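Local coordinates for protein racemase (Pseudovibrio sp. JE062, PDB 3MKC) that belongs to the enolase superfamily, pairing a mandelate racemase/muconate lactonizing enzyme-type N-terminal domain with an enolase-type TIM-barrel C-terminal domain, at residues I83-D88 / T295-R299; T143-A147 / G160-L165; K167-I173 / P343-D347; W219-A223 / K251-T256; Y288-L294 / A324-Y328. One frame throughout, in Å; residues are numbered along the deposited sequence.

Contact 1 (I83-D88 / T295-R299)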
# COMPACT_ATOMS: atom_id res chain seq x y z
N ILE A 83 -5.14 -19.72 -1.61
CA ILE A 83 -5.30 -18.37 -1.10
C ILE A 83 -6.63 -17.72 -1.44
O ILE A 83 -7.24 -17.08 -0.60
CB ILE A 83 -4.17 -17.46 -1.60
CG1 ILE A 83 -2.82 -18.14 -1.36
CG2 ILE A 83 -4.22 -16.12 -0.89
CD1 ILE A 83 -1.62 -17.34 -1.81
N ASN A 84 -7.08 -17.90 -2.68
CA ASN A 84 -8.33 -17.33 -3.14
C ASN A 84 -9.53 -17.89 -2.36
O ASN A 84 -10.43 -17.15 -1.96
CB ASN A 84 -8.50 -17.59 -4.63
CG ASN A 84 -9.76 -16.97 -5.20
OD1 ASN A 84 -10.75 -17.66 -5.47
ND2 ASN A 84 -9.74 -15.65 -5.38
N ALA A 85 -9.53 -19.21 -2.17
CA ALA A 85 -10.61 -19.87 -1.46
C ALA A 85 -10.62 -19.52 0.03
O ALA A 85 -11.68 -19.34 0.62
CB ALA A 85 -10.52 -21.38 -1.64
N ILE A 86 -9.45 -19.42 0.64
CA ILE A 86 -9.37 -19.08 2.05
C ILE A 86 -9.87 -17.65 2.25
O ILE A 86 -10.53 -17.34 3.24
CB ILE A 86 -7.93 -19.21 2.57
CG1 ILE A 86 -7.46 -20.66 2.41
CG2 ILE A 86 -7.86 -18.79 4.04
CD1 ILE A 86 -6.00 -20.88 2.68
N TRP A 87 -9.54 -16.78 1.30
CA TRP A 87 -9.98 -15.39 1.34
C TRP A 87 -11.50 -15.37 1.44
O TRP A 87 -12.07 -14.72 2.32
CB TRP A 87 -9.56 -14.66 0.06
CG TRP A 87 -9.56 -13.16 0.15
CD1 TRP A 87 -8.47 -12.34 0.30
CD2 TRP A 87 -10.70 -12.28 0.06
NE1 TRP A 87 -8.86 -11.02 0.32
CE2 TRP A 87 -10.22 -10.96 0.16
CE3 TRP A 87 -12.08 -12.50 -0.11
CZ2 TRP A 87 -11.07 -9.85 0.11
CZ3 TRP A 87 -12.93 -11.38 -0.16
CH2 TRP A 87 -12.41 -10.08 -0.05
N ASP A 88 -12.15 -16.08 0.52
CA ASP A 88 -13.61 -16.14 0.49
C ASP A 88 -14.18 -16.72 1.78
O ASP A 88 -15.20 -16.24 2.28
CB ASP A 88 -14.12 -16.98 -0.69
CG ASP A 88 -13.95 -16.28 -2.03
OD1 ASP A 88 -13.75 -15.04 -2.05
OD2 ASP A 88 -14.03 -16.97 -3.07
N THR A 295 -4.63 -10.57 -2.86
CA THR A 295 -5.72 -11.22 -3.58
C THR A 295 -6.76 -10.20 -4.02
O THR A 295 -7.20 -10.21 -5.17
CB THR A 295 -6.39 -12.29 -2.72
OG1 THR A 295 -5.43 -13.30 -2.39
CG2 THR A 295 -7.54 -12.94 -3.48
N GLU A 296 -7.15 -9.31 -3.12
CA GLU A 296 -8.15 -8.31 -3.49
C GLU A 296 -7.53 -7.28 -4.43
O GLU A 296 -8.19 -6.77 -5.33
CB GLU A 296 -8.70 -7.62 -2.24
CG GLU A 296 -9.96 -6.79 -2.52
CD GLU A 296 -11.19 -7.64 -2.83
OE1 GLU A 296 -11.04 -8.77 -3.33
OE2 GLU A 296 -12.32 -7.17 -2.57
N LEU A 297 -6.24 -6.98 -4.24
CA LEU A 297 -5.58 -6.02 -5.12
C LEU A 297 -5.52 -6.55 -6.55
O LEU A 297 -5.54 -5.77 -7.52
CB LEU A 297 -4.17 -5.69 -4.61
CG LEU A 297 -4.14 -4.60 -3.53
CD1 LEU A 297 -2.74 -4.46 -2.98
CD2 LEU A 297 -4.61 -3.27 -4.11
N ARG A 298 -5.46 -7.86 -6.70
CA ARG A 298 -5.43 -8.45 -8.04
C ARG A 298 -6.80 -8.26 -8.69
O ARG A 298 -6.89 -7.90 -9.86
CB ARG A 298 -5.10 -9.94 -7.98
CG ARG A 298 -4.99 -10.57 -9.35
CD ARG A 298 -4.73 -12.06 -9.27
NE ARG A 298 -4.31 -12.58 -10.57
CZ ARG A 298 -3.96 -13.85 -10.79
NH1 ARG A 298 -3.99 -14.74 -9.80
NH2 ARG A 298 -3.58 -14.22 -12.00
N ARG A 299 -7.87 -8.53 -7.94
CA ARG A 299 -9.21 -8.35 -8.52
C ARG A 299 -9.44 -6.89 -8.84
O ARG A 299 -9.99 -6.55 -9.89
CB ARG A 299 -10.29 -8.86 -7.56
CG ARG A 299 -10.42 -10.37 -7.57
CD ARG A 299 -11.61 -10.84 -6.78
NE ARG A 299 -11.40 -10.74 -5.34
CZ ARG A 299 -11.22 -11.79 -4.53
NH1 ARG A 299 -11.23 -13.01 -5.03
NH2 ARG A 299 -11.06 -11.61 -3.23
O HOH W 1 -11.33 -14.63 -2.88
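Arg299 covers one face of the Trp87 indole in a cation-pi contact, with Arg299 CZ 4.6 Å from the centroid of the six-membered ring and almost straight above it. Trp87 has CG anti to the backbone N (chi1 -162°), which extends the indole toward helix 293-306. The guanidinium does not lie flat but stands at 76° to the indole, so a single nitrogen dips to the face, Arg299 NH2 reaching within 3.4 Å of Trp87 CD2. A bend in the arginine chain at chi3 turns the head back along its own helix, where NE and NH2 of Arg299 each donate to Glu296 OE1 at 2.8 Å. This side-on salt bridge lies in the guanidinium plane and fixes the rotation of the head over the indole. Arg299 NH1 donates to a water at 2.7 Å that donates to Asn84 O and Asp88 OD1, bridging the helices. Asn84 ND2 and Arg299 NH1, both donors, do not bond to each other. Thr295 fills in beside the arginine: its CB sits 3.7 Å from Trp87 CD1, while its OG1 touches Ile83 and is bonded to Asp111 and Tyr115. Segments 83-88 and 295-299 cross at -100°, joining helix 83-93 of the N-terminal domain to barrel helix 293-306; helix 102-122 packs against Trp87 through Leu107 and Asp111, Gly292 O accepts from Trp87 NE1, and Arg269 of helix 268-277 pairs with Glu296 OE2.

Contact 2 (T143-A147 / G160-L165)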
# COMPACT_ATOMS: atom_id res chain seq x y z
N THR A 143 7.82 8.39 -1.84
CA THR A 143 7.10 9.44 -1.14
C THR A 143 8.06 10.12 -0.19
O THR A 143 8.67 9.48 0.67
CB THR A 143 5.91 8.85 -0.37
OG1 THR A 143 5.06 8.16 -1.29
CG2 THR A 143 5.12 9.95 0.31
N LEU A 144 8.20 11.44 -0.35
CA LEU A 144 9.12 12.24 0.46
C LEU A 144 8.44 13.23 1.39
O LEU A 144 7.38 13.78 1.07
CB LEU A 144 10.05 13.02 -0.46
CG LEU A 144 10.73 12.24 -1.58
CD1 LEU A 144 11.47 13.19 -2.51
CD2 LEU A 144 11.67 11.22 -0.97
N TYR A 145 9.07 13.46 2.54
CA TYR A 145 8.56 14.43 3.51
C TYR A 145 9.67 14.76 4.51
O TYR A 145 10.12 13.89 5.26
CB TYR A 145 7.35 13.89 4.25
CG TYR A 145 6.55 14.97 4.95
CD1 TYR A 145 5.69 15.80 4.23
CD2 TYR A 145 6.66 15.18 6.32
CE1 TYR A 145 4.96 16.81 4.86
CE2 TYR A 145 5.94 16.18 6.97
CZ TYR A 145 5.08 16.99 6.23
OH TYR A 145 4.34 17.97 6.87
N PRO A 146 10.13 16.02 4.52
CA PRO A 146 11.19 16.42 5.45
C PRO A 146 10.71 16.53 6.89
O PRO A 146 9.51 16.46 7.17
CB PRO A 146 11.62 17.77 4.89
CG PRO A 146 10.32 18.34 4.39
CD PRO A 146 9.71 17.15 3.67
N ALA A 147 11.66 16.69 7.80
CA ALA A 147 11.34 16.84 9.22
C ALA A 147 11.08 18.32 9.42
O ALA A 147 12.00 19.08 9.75
CB ALA A 147 12.51 16.39 10.06
N GLY A 160 13.20 22.36 3.40
CA GLY A 160 13.23 20.99 3.87
C GLY A 160 13.14 19.94 2.77
O GLY A 160 13.78 18.89 2.84
N TYR A 161 12.35 20.23 1.74
CA TYR A 161 12.20 19.29 0.64
C TYR A 161 13.40 19.29 -0.31
O TYR A 161 13.79 18.24 -0.82
CB TYR A 161 10.92 19.61 -0.15
CG TYR A 161 9.76 18.72 0.20
CD1 TYR A 161 9.72 17.38 -0.21
CD2 TYR A 161 8.70 19.19 0.97
CE1 TYR A 161 8.66 16.54 0.13
CE2 TYR A 161 7.63 18.36 1.32
CZ TYR A 161 7.62 17.04 0.90
OH TYR A 161 6.58 16.21 1.26
N ALA A 162 13.97 20.47 -0.54
CA ALA A 162 15.10 20.62 -1.46
C ALA A 162 16.15 19.51 -1.44
O ALA A 162 16.41 18.88 -2.47
CB ALA A 162 15.77 21.98 -1.23
N PRO A 163 16.76 19.24 -0.27
CA PRO A 163 17.78 18.19 -0.23
C PRO A 163 17.24 16.79 -0.54
O PRO A 163 17.97 15.95 -1.07
CB PRO A 163 18.33 18.30 1.20
CG PRO A 163 17.16 18.80 1.97
CD PRO A 163 16.59 19.85 1.05
N LEU A 164 15.98 16.55 -0.22
CA LEU A 164 15.37 15.25 -0.50
C LEU A 164 15.20 15.12 -2.01
O LEU A 164 15.47 14.06 -2.58
CB LEU A 164 14.02 15.12 0.19
CG LEU A 164 14.05 15.03 1.72
CD1 LEU A 164 12.63 14.95 2.28
CD2 LEU A 164 14.85 13.81 2.14
N LEU A 165 14.75 16.19 -2.65
CA LEU A 165 14.55 16.18 -4.09
C LEU A 165 15.88 16.05 -4.83
O LEU A 165 15.97 15.31 -5.82
CB LEU A 165 13.82 17.47 -4.53
CG LEU A 165 12.41 17.68 -3.97
CD1 LEU A 165 11.86 19.02 -4.44
CD2 LEU A 165 11.51 16.54 -4.44
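Tyr161 has an unusual chi1 of -100°, off the staggered positions, and this swings its ring across from the helix to the backbone of Leu144 and the ring of Pro146. The phenol OH donates to Leu144 O at 2.6 Å, a short bond that meets the carbonyl at a C=O...O angle of 132° and somewhat out of its plane; the phenol oxygen of Tyr161 is also bonded to Cys179 N. Pro146 lies over the ring in a CH-pi contact, its CD 3.4 Å from the Tyr161 centroid and nearly on the normal. The CB of Tyr145 points away from the helix, yet its ring edge meets the phenol oxygen, with CD1 3.1 Å from Tyr161 OH. Farther along, Pro146 CB comes to 3.2 Å from Gly160 O, a close fit at a position without a side chain. Leu164 CD1 lies 3.5 Å from Pro146 N, and Leu144 CD1 meets Leu165 CD2 at 3.9 Å. The contact folds helix 154-170 onto the loop that leads into it from strand 137-143, within a beta-alpha-beta crossover to parallel strand 175-179. Helix 188-202 packs against Tyr161 and Leu165 through Tyr194, Leu198 and Ile201.

Contact 3 (K167-I173 / P343-D347)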
# COMPACT_ATOMS: atom_id res chain seq x y z
N LYS A 167 18.58 14.64 -3.71
CA LYS A 167 19.07 13.29 -3.48
C LYS A 167 18.37 12.30 -4.39
O LYS A 167 19.00 11.37 -4.90
CB LYS A 167 18.85 12.89 -2.01
CG LYS A 167 19.46 11.53 -1.66
CD LYS A 167 19.35 11.25 -0.17
CE LYS A 167 20.00 9.93 0.19
NZ LYS A 167 19.96 9.67 1.66
N ALA A 168 17.07 12.49 -4.60
CA ALA A 168 16.31 11.60 -5.47
C ALA A 168 16.89 11.64 -6.87
O ALA A 168 17.01 10.61 -7.53
CB ALA A 168 14.83 12.01 -5.50
N LYS A 169 17.24 12.83 -7.34
CA LYS A 169 17.82 12.98 -8.67
C LYS A 169 19.19 12.32 -8.73
O LYS A 169 19.57 11.72 -9.74
CB LYS A 169 17.93 14.46 -9.04
CG LYS A 169 16.61 15.21 -8.92
CD LYS A 169 16.54 16.42 -9.83
CE LYS A 169 17.56 17.48 -9.47
NZ LYS A 169 17.42 18.66 -10.36
N ALA A 170 19.93 12.43 -7.63
CA ALA A 170 21.26 11.84 -7.54
C ALA A 170 21.20 10.32 -7.63
O ALA A 170 22.15 9.68 -8.07
CB ALA A 170 21.93 12.26 -6.23
N HIS A 171 20.07 9.75 -7.21
CA HIS A 171 19.89 8.30 -7.25
C HIS A 171 19.02 7.89 -8.43
O HIS A 171 18.52 6.76 -8.48
CB HIS A 171 19.23 7.80 -5.96
CG HIS A 171 20.12 7.87 -4.76
ND1 HIS A 171 20.61 9.06 -4.27
CD2 HIS A 171 20.56 6.91 -3.92
CE1 HIS A 171 21.33 8.82 -3.18
NE2 HIS A 171 21.31 7.53 -2.95
N ASN A 172 18.83 8.81 -9.37
CA ASN A 172 18.00 8.55 -10.55
C ASN A 172 16.63 7.96 -10.23
O ASN A 172 16.17 7.03 -10.91
CB ASN A 172 18.73 7.63 -11.53
CG ASN A 172 19.97 8.28 -12.12
OD1 ASN A 172 19.92 9.42 -12.59
ND2 ASN A 172 21.08 7.56 -12.10
N ILE A 173 15.98 8.47 -9.19
CA ILE A 173 14.64 8.01 -8.84
C ILE A 173 13.73 8.55 -9.94
O ILE A 173 13.75 9.75 -10.22
CB ILE A 173 14.19 8.56 -7.47
CG1 ILE A 173 15.14 8.07 -6.37
CG2 ILE A 173 12.76 8.14 -7.17
CD1 ILE A 173 15.27 6.56 -6.31
N PRO A 343 14.47 3.28 2.73
CA PRO A 343 15.23 3.57 3.96
C PRO A 343 16.14 4.79 3.89
O PRO A 343 16.30 5.50 4.88
CB PRO A 343 16.02 2.28 4.17
CG PRO A 343 15.12 1.24 3.61
CD PRO A 343 14.67 1.88 2.32
N GLU A 344 16.73 5.05 2.73
CA GLU A 344 17.62 6.20 2.59
C GLU A 344 16.84 7.46 2.21
O GLU A 344 17.43 8.53 2.01
CB GLU A 344 18.69 5.92 1.53
CG GLU A 344 19.67 4.82 1.91
CD GLU A 344 20.72 4.56 0.85
OE1 GLU A 344 21.48 5.50 0.51
OE2 GLU A 344 20.80 3.42 0.35
N PHE A 345 15.52 7.33 2.12
CA PHE A 345 14.66 8.46 1.76
C PHE A 345 13.50 8.61 2.73
O PHE A 345 12.41 9.03 2.33
CB PHE A 345 14.12 8.26 0.34
CG PHE A 345 15.15 8.48 -0.73
CD1 PHE A 345 15.39 9.75 -1.23
CD2 PHE A 345 15.89 7.41 -1.22
CE1 PHE A 345 16.37 9.95 -2.21
CE2 PHE A 345 16.86 7.60 -2.20
CZ PHE A 345 17.10 8.88 -2.69
N CYS A 346 13.73 8.27 3.99
CA CYS A 346 12.68 8.38 4.99
C CYS A 346 13.22 8.06 6.37
O CYS A 346 14.31 7.53 6.52
CB CYS A 346 11.54 7.41 4.68
SG CYS A 346 11.89 5.71 5.23
N ASP A 347 12.43 8.41 7.38
CA ASP A 347 12.80 8.13 8.76
C ASP A 347 11.75 7.17 9.29
O ASP A 347 10.55 7.36 9.05
CB ASP A 347 12.82 9.41 9.59
CG ASP A 347 13.93 10.36 9.17
OD1 ASP A 347 15.06 9.88 8.95
OD2 ASP A 347 13.66 11.58 9.06
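Phe345 pushes its ring into the C-terminal end of helix 154-170, which closes in a Schellman motif on the outside of the enolase-type barrel domain. Lys167 runs along the ring fully extended, its CG 3.5 Å from Phe345 CE1 and its CE over one face. At the ring edge, Phe345 CE1 lies 3.6 Å from Ala168 N. His171 meets the ring tip in an edge-to-face pair, the edge of Phe345 directed at the face of His171: the centroids are 5.2 Å apart, the planes at 82°, and Phe345 CZ sits above His171 CG. Ile173 CG1 adds a looser apolar touch at 4.2 Å from the same CZ. With CG anti to the backbone N (chi1 -174°) and every later torsion extended, the lysine carries its ammonium past the ring to the loop, where Lys167 NZ donates to Glu344 O at 2.8 Å, in the carbonyl plane and on a lone pair. The Glu344 carboxylate is near but beyond a salt bridge. Behind this shell, Leu142 of strand 137-143 touches both Phe345 and Ile173. The Schellman bonds, Ile173 N to Ala168 O and Asn172 N to Lys169 O, close round Asn172 at positive phi. His171 is held in place by its own helix end: His171 ND1 donates to Lys167 O at 2.9 Å, the oxygen lying 25° out of the imidazole plane.

Contact 4 (W219-A223 / K251-T256)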
# COMPACT_ATOMS: atom_id res chain seq x y z
N TRP A 219 -14.99 21.07 -4.57
CA TRP A 219 -14.37 20.68 -5.84
C TRP A 219 -14.03 21.84 -6.76
O TRP A 219 -13.05 21.78 -7.51
CB TRP A 219 -15.26 19.70 -6.61
CG TRP A 219 -16.47 20.33 -7.22
CD1 TRP A 219 -17.71 20.42 -6.66
CD2 TRP A 219 -16.57 20.95 -8.51
NE1 TRP A 219 -18.58 21.06 -7.52
CE2 TRP A 219 -17.90 21.40 -8.66
CE3 TRP A 219 -15.65 21.17 -9.55
CZ2 TRP A 219 -18.34 22.05 -9.82
CZ3 TRP A 219 -16.09 21.83 -10.70
CH2 TRP A 219 -17.43 22.26 -10.82
N TYR A 220 -14.84 22.90 -6.70
CA TYR A 220 -14.61 24.06 -7.56
C TYR A 220 -13.28 24.73 -7.23
O TYR A 220 -12.49 25.05 -8.11
CB TYR A 220 -15.77 25.05 -7.40
CG TYR A 220 -15.73 26.21 -8.36
CD1 TYR A 220 -16.30 26.11 -9.63
CD2 TYR A 220 -15.09 27.39 -8.01
CE1 TYR A 220 -16.25 27.19 -10.52
CE2 TYR A 220 -15.04 28.46 -8.89
CZ TYR A 220 -15.61 28.35 -10.14
OH TYR A 220 -15.54 29.42 -11.00
N GLU A 221 -13.03 24.94 -5.94
CA GLU A 221 -11.78 25.56 -5.51
C GLU A 221 -10.59 24.69 -5.92
O GLU A 221 -9.55 25.19 -6.37
CB GLU A 221 -11.81 25.77 -4.00
CG GLU A 221 -10.56 26.38 -3.41
CD GLU A 221 -10.70 26.67 -1.91
OE1 GLU A 221 -11.05 25.74 -1.15
OE2 GLU A 221 -10.45 27.82 -1.50
N VAL A 222 -10.74 23.37 -5.79
CA VAL A 222 -9.67 22.46 -6.17
C VAL A 222 -9.42 22.52 -7.67
O VAL A 222 -8.27 22.56 -8.11
CB VAL A 222 -9.99 21.01 -5.76
CG1 VAL A 222 -8.87 20.08 -6.19
CG2 VAL A 222 -10.17 20.93 -4.25
N ALA A 223 -10.49 22.55 -8.46
CA ALA A 223 -10.34 22.59 -9.92
C ALA A 223 -9.56 23.84 -10.33
O ALA A 223 -8.70 23.77 -11.21
CB ALA A 223 -11.71 22.58 -10.59
N LYS A 251 -16.31 15.47 -10.35
CA LYS A 251 -16.32 16.86 -10.80
C LYS A 251 -14.92 17.28 -11.19
O LYS A 251 -14.72 17.90 -12.24
CB LYS A 251 -16.84 17.78 -9.70
CG LYS A 251 -18.34 17.73 -9.48
CD LYS A 251 -19.08 18.34 -10.66
CE LYS A 251 -20.53 18.63 -10.33
NZ LYS A 251 -21.32 17.39 -10.11
N LEU A 252 -13.95 16.96 -10.35
CA LEU A 252 -12.56 17.31 -10.64
C LEU A 252 -12.13 16.65 -11.94
O LEU A 252 -11.43 17.26 -12.75
CB LEU A 252 -11.63 16.84 -9.51
CG LEU A 252 -11.75 17.56 -8.17
CD1 LEU A 252 -10.71 16.99 -7.20
CD2 LEU A 252 -11.54 19.05 -8.36
N VAL A 253 -12.53 15.40 -12.13
CA VAL A 253 -12.17 14.70 -13.35
C VAL A 253 -12.79 15.38 -14.56
O VAL A 253 -12.15 15.57 -15.59
CB VAL A 253 -12.64 13.23 -13.32
CG1 VAL A 253 -12.45 12.58 -14.71
CG2 VAL A 253 -11.84 12.47 -12.28
N GLU A 254 -14.05 15.75 -14.42
CA GLU A 254 -14.78 16.39 -15.51
C GLU A 254 -14.33 17.81 -15.79
O GLU A 254 -14.45 18.30 -16.92
CB GLU A 254 -16.27 16.41 -15.17
CG GLU A 254 -16.94 15.06 -15.28
CD GLU A 254 -18.19 14.95 -14.42
OE1 GLU A 254 -18.75 16.00 -14.03
OE2 GLU A 254 -18.60 13.81 -14.15
N ASN A 255 -13.78 18.48 -14.79
CA ASN A 255 -13.40 19.88 -14.97
C ASN A 255 -11.92 20.26 -14.91
O ASN A 255 -11.59 21.44 -14.88
CB ASN A 255 -14.22 20.71 -13.98
CG ASN A 255 -15.72 20.58 -14.23
OD1 ASN A 255 -16.25 21.18 -15.17
ND2 ASN A 255 -16.41 19.78 -13.42
N THR A 256 -11.03 19.27 -14.91
CA THR A 256 -9.59 19.53 -14.89
C THR A 256 -8.93 18.49 -15.78
O THR A 256 -9.57 17.53 -16.20
CB THR A 256 -8.98 19.40 -13.47
OG1 THR A 256 -8.88 18.01 -13.14
CG2 THR A 256 -9.85 20.10 -12.44
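Trp219 and Ala223 face Lys251 and Leu252 across two helix segments whose axes pass 9.5 Å apart and run in broadly the same direction, with a crossing angle of -38°. The backbones come nearest at Ala223 and Leu252, whose CA atoms are 5.8 Å apart. Trp219, at the first turn of its helix, has CG between the backbone N and the carbonyl carbon (chi1 73°), a crowded position that brings the indole round to the neighbouring helix. Lys251 covers one face of it: CB lies 3.4 Å from Trp219 CD2, and CG sits over the centroid of the five-membered ring at 3.7 Å, a CH-pi contact. Bent at chi2, the chain continues along the indole through CD and CE; a second bend, at chi4, leads NZ off, and its attraction to the ring is at most weak and long. The opposite face is covered by Tyr220 CB. Near the six-membered ring, Asn255 ND2 lies 3.4 Å from Trp219 CZ3, its amide inclined 28° to the indole; the same nitrogen donates to Lys251 O at 2.8 Å, so this carbonyl serves both the N and ND2 of Asn255. Deeper in, Leu252 CD2 lies 3.2 Å from Trp219 O and 3.6 Å from Val222 CG1. Thr256 CG2 packs on Ala223, while its OG1 is turned back to donate to Leu252 O, from above the carbonyl plane. Helices 219-228 and 246-255, linked through strand 236-238, are successive outer helices of the TIM barrel, and this side-by-side packing of similarly directed helices is typical of that fold.

Contact 5 (Y288-L294 / A324-Y328)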
# COMPACT_ATOMS: atom_id res chain seq x y z
N TYR A 288 -2.38 -2.43 0.49
CA TYR A 288 -2.10 -3.85 0.67
C TYR A 288 -2.60 -4.38 2.01
O TYR A 288 -3.23 -5.44 2.08
CB TYR A 288 -0.59 -4.11 0.64
CG TYR A 288 0.13 -3.60 -0.58
CD1 TYR A 288 0.25 -4.40 -1.72
CD2 TYR A 288 0.69 -2.33 -0.60
CE1 TYR A 288 0.91 -3.93 -2.85
CE2 TYR A 288 1.35 -1.86 -1.72
CZ TYR A 288 1.46 -2.66 -2.85
OH TYR A 288 2.08 -2.18 -3.98
N ASN A 289 -2.30 -3.64 3.07
CA ASN A 289 -2.66 -4.07 4.41
C ASN A 289 -3.99 -3.54 4.93
O ASN A 289 -4.25 -3.59 6.13
CB ASN A 289 -1.53 -3.70 5.38
CG ASN A 289 -1.14 -2.24 5.29
OD1 ASN A 289 -1.97 -1.35 5.47
ND2 ASN A 289 0.14 -1.98 5.00
N ARG A 290 -4.83 -3.05 4.02
CA ARG A 290 -6.13 -2.53 4.40
C ARG A 290 -7.29 -3.11 3.60
O ARG A 290 -8.28 -3.59 4.16
CB ARG A 290 -6.18 -1.00 4.21
CG ARG A 290 -5.33 -0.17 5.16
CD ARG A 290 -5.37 1.30 4.72
NE ARG A 290 -6.71 1.89 4.84
CZ ARG A 290 -7.21 2.38 5.97
NH1 ARG A 290 -6.49 2.37 7.08
NH2 ARG A 290 -8.44 2.89 5.99
N CYS A 291 -7.15 -3.07 2.27
CA CYS A 291 -8.23 -3.47 1.37
C CYS A 291 -8.56 -4.92 1.10
O CYS A 291 -9.55 -5.19 0.43
CB CYS A 291 -8.03 -2.79 0.02
SG CYS A 291 -6.82 -3.62 -1.04
N GLY A 292 -7.75 -5.85 1.61
CA GLY A 292 -8.02 -7.25 1.36
C GLY A 292 -6.78 -7.98 0.86
O GLY A 292 -6.87 -9.09 0.35
N GLY A 293 -5.62 -7.34 0.98
CA GLY A 293 -4.37 -7.97 0.58
C GLY A 293 -4.10 -8.05 -0.92
O GLY A 293 -4.77 -7.39 -1.72
N LEU A 294 -3.11 -8.86 -1.28
CA LEU A 294 -2.74 -9.04 -2.68
C LEU A 294 -3.87 -9.68 -3.49
O LEU A 294 -4.07 -9.35 -4.66
CB LEU A 294 -1.45 -9.88 -2.79
CG LEU A 294 -0.18 -9.17 -2.27
CD1 LEU A 294 0.96 -10.16 -2.08
CD2 LEU A 294 0.24 -8.09 -3.26
N ALA A 324 5.78 -7.02 -0.44
CA ALA A 324 4.57 -7.39 -1.16
C ALA A 324 4.38 -6.45 -2.35
O ALA A 324 3.96 -6.88 -3.42
CB ALA A 324 3.35 -7.33 -0.24
N ALA A 325 4.70 -5.18 -2.14
CA ALA A 325 4.55 -4.15 -3.17
C ALA A 325 5.40 -4.44 -4.41
O ALA A 325 4.96 -4.22 -5.54
CB ALA A 325 4.91 -2.77 -2.60
N ILE A 326 6.61 -4.94 -4.21
CA ILE A 326 7.46 -5.25 -5.35
C ILE A 326 6.88 -6.45 -6.11
O ILE A 326 6.84 -6.46 -7.34
CB ILE A 326 8.91 -5.57 -4.91
CG1 ILE A 326 9.57 -4.30 -4.38
CG2 ILE A 326 9.70 -6.14 -6.09
CD1 ILE A 326 10.95 -4.52 -3.79
N HIS A 327 6.42 -7.45 -5.37
CA HIS A 327 5.85 -8.63 -6.01
C HIS A 327 4.58 -8.23 -6.73
O HIS A 327 4.29 -8.72 -7.82
CB HIS A 327 5.58 -9.71 -4.96
CG HIS A 327 6.81 -10.43 -4.51
ND1 HIS A 327 7.21 -11.63 -5.04
CD2 HIS A 327 7.75 -10.09 -3.59
CE1 HIS A 327 8.34 -12.01 -4.46
NE2 HIS A 327 8.69 -11.09 -3.58
N TYR A 328 3.83 -7.32 -6.12
CA TYR A 328 2.60 -6.80 -6.71
C TYR A 328 2.90 -6.12 -8.05
O TYR A 328 2.29 -6.45 -9.08
CB TYR A 328 1.95 -5.78 -5.77
CG TYR A 328 0.88 -4.96 -6.46
CD1 TYR A 328 -0.42 -5.45 -6.61
CD2 TYR A 328 1.19 -3.74 -7.07
CE1 TYR A 328 -1.37 -4.75 -7.35
CE2 TYR A 328 0.25 -3.03 -7.81
CZ TYR A 328 -1.03 -3.55 -7.95
OH TYR A 328 -1.96 -2.88 -8.72
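Two successive helices of the enolase-type barrel domain meet here in the buried interior, Tyr288 and Leu294 at the entry to helix 293-306 packing on Ala324, Ala325 and Tyr328 of helix 319-331. Tyr288 lies across the helix surface with its ring face over the backbone of Ala325; Tyr288 CZ is 3.4 Å from Ala325 CA, and the hydroxyl Tyr288 OH comes to 3.2 Å from Ala325 CB. One edge of the same ring is turned to the face of Tyr328 in an offset edge-to-face pair, centroids 5.7 Å apart and planes at 82°. Tyr288 CE1 meets Tyr328 CB at 3.6 Å, in the plane of the Tyr288 ring. Tyr328 CB is thus wedged between Tyr288 CE1 and Leu294 CD2; with CG anti to the backbone nitrogen (chi1 165°), the Tyr328 ring turns its face to the Tyr288 edge. The leucine branches divide the work: CD2 of Leu294 touches Tyr328 CB at 3.8 Å and reaches the edge of that ring, while CD1 of Leu294 lies 4.1 Å from Ala324 CB. The tyrosine hydroxyl of Tyr328 is bonded to Thr301, one more tie between the two helices. Leu297 of helix 293-306 packs on both tyrosines, Pro313 of the following loop touches Tyr288, and helix 102-122 of the N-terminal part meets Leu294 through Asp111 and Tyr115.

In the fold
Contacts 1 and 5 share helix 293-306 and form one continuous patch, their centres 11 Å apart, with Glu296 CG 3.4 Å from Cys291 O. Together they run from the N-terminal domain to the buried layer between two barrel helices, the centre of contact 5 lying about 6 Å from the centre of the chain. Contacts 2 and 3 make a second cluster along helix 154-170, with centres 9 Å apart and Leu144 touching Phe345; it lies across the chain's centre from contact 1, whose centre is about 37 Å from that of contact 2 and 34 Å from that of contact 3. Contact 4 stands apart, its centre 28 Å or more from every other, and joins two further barrel helices.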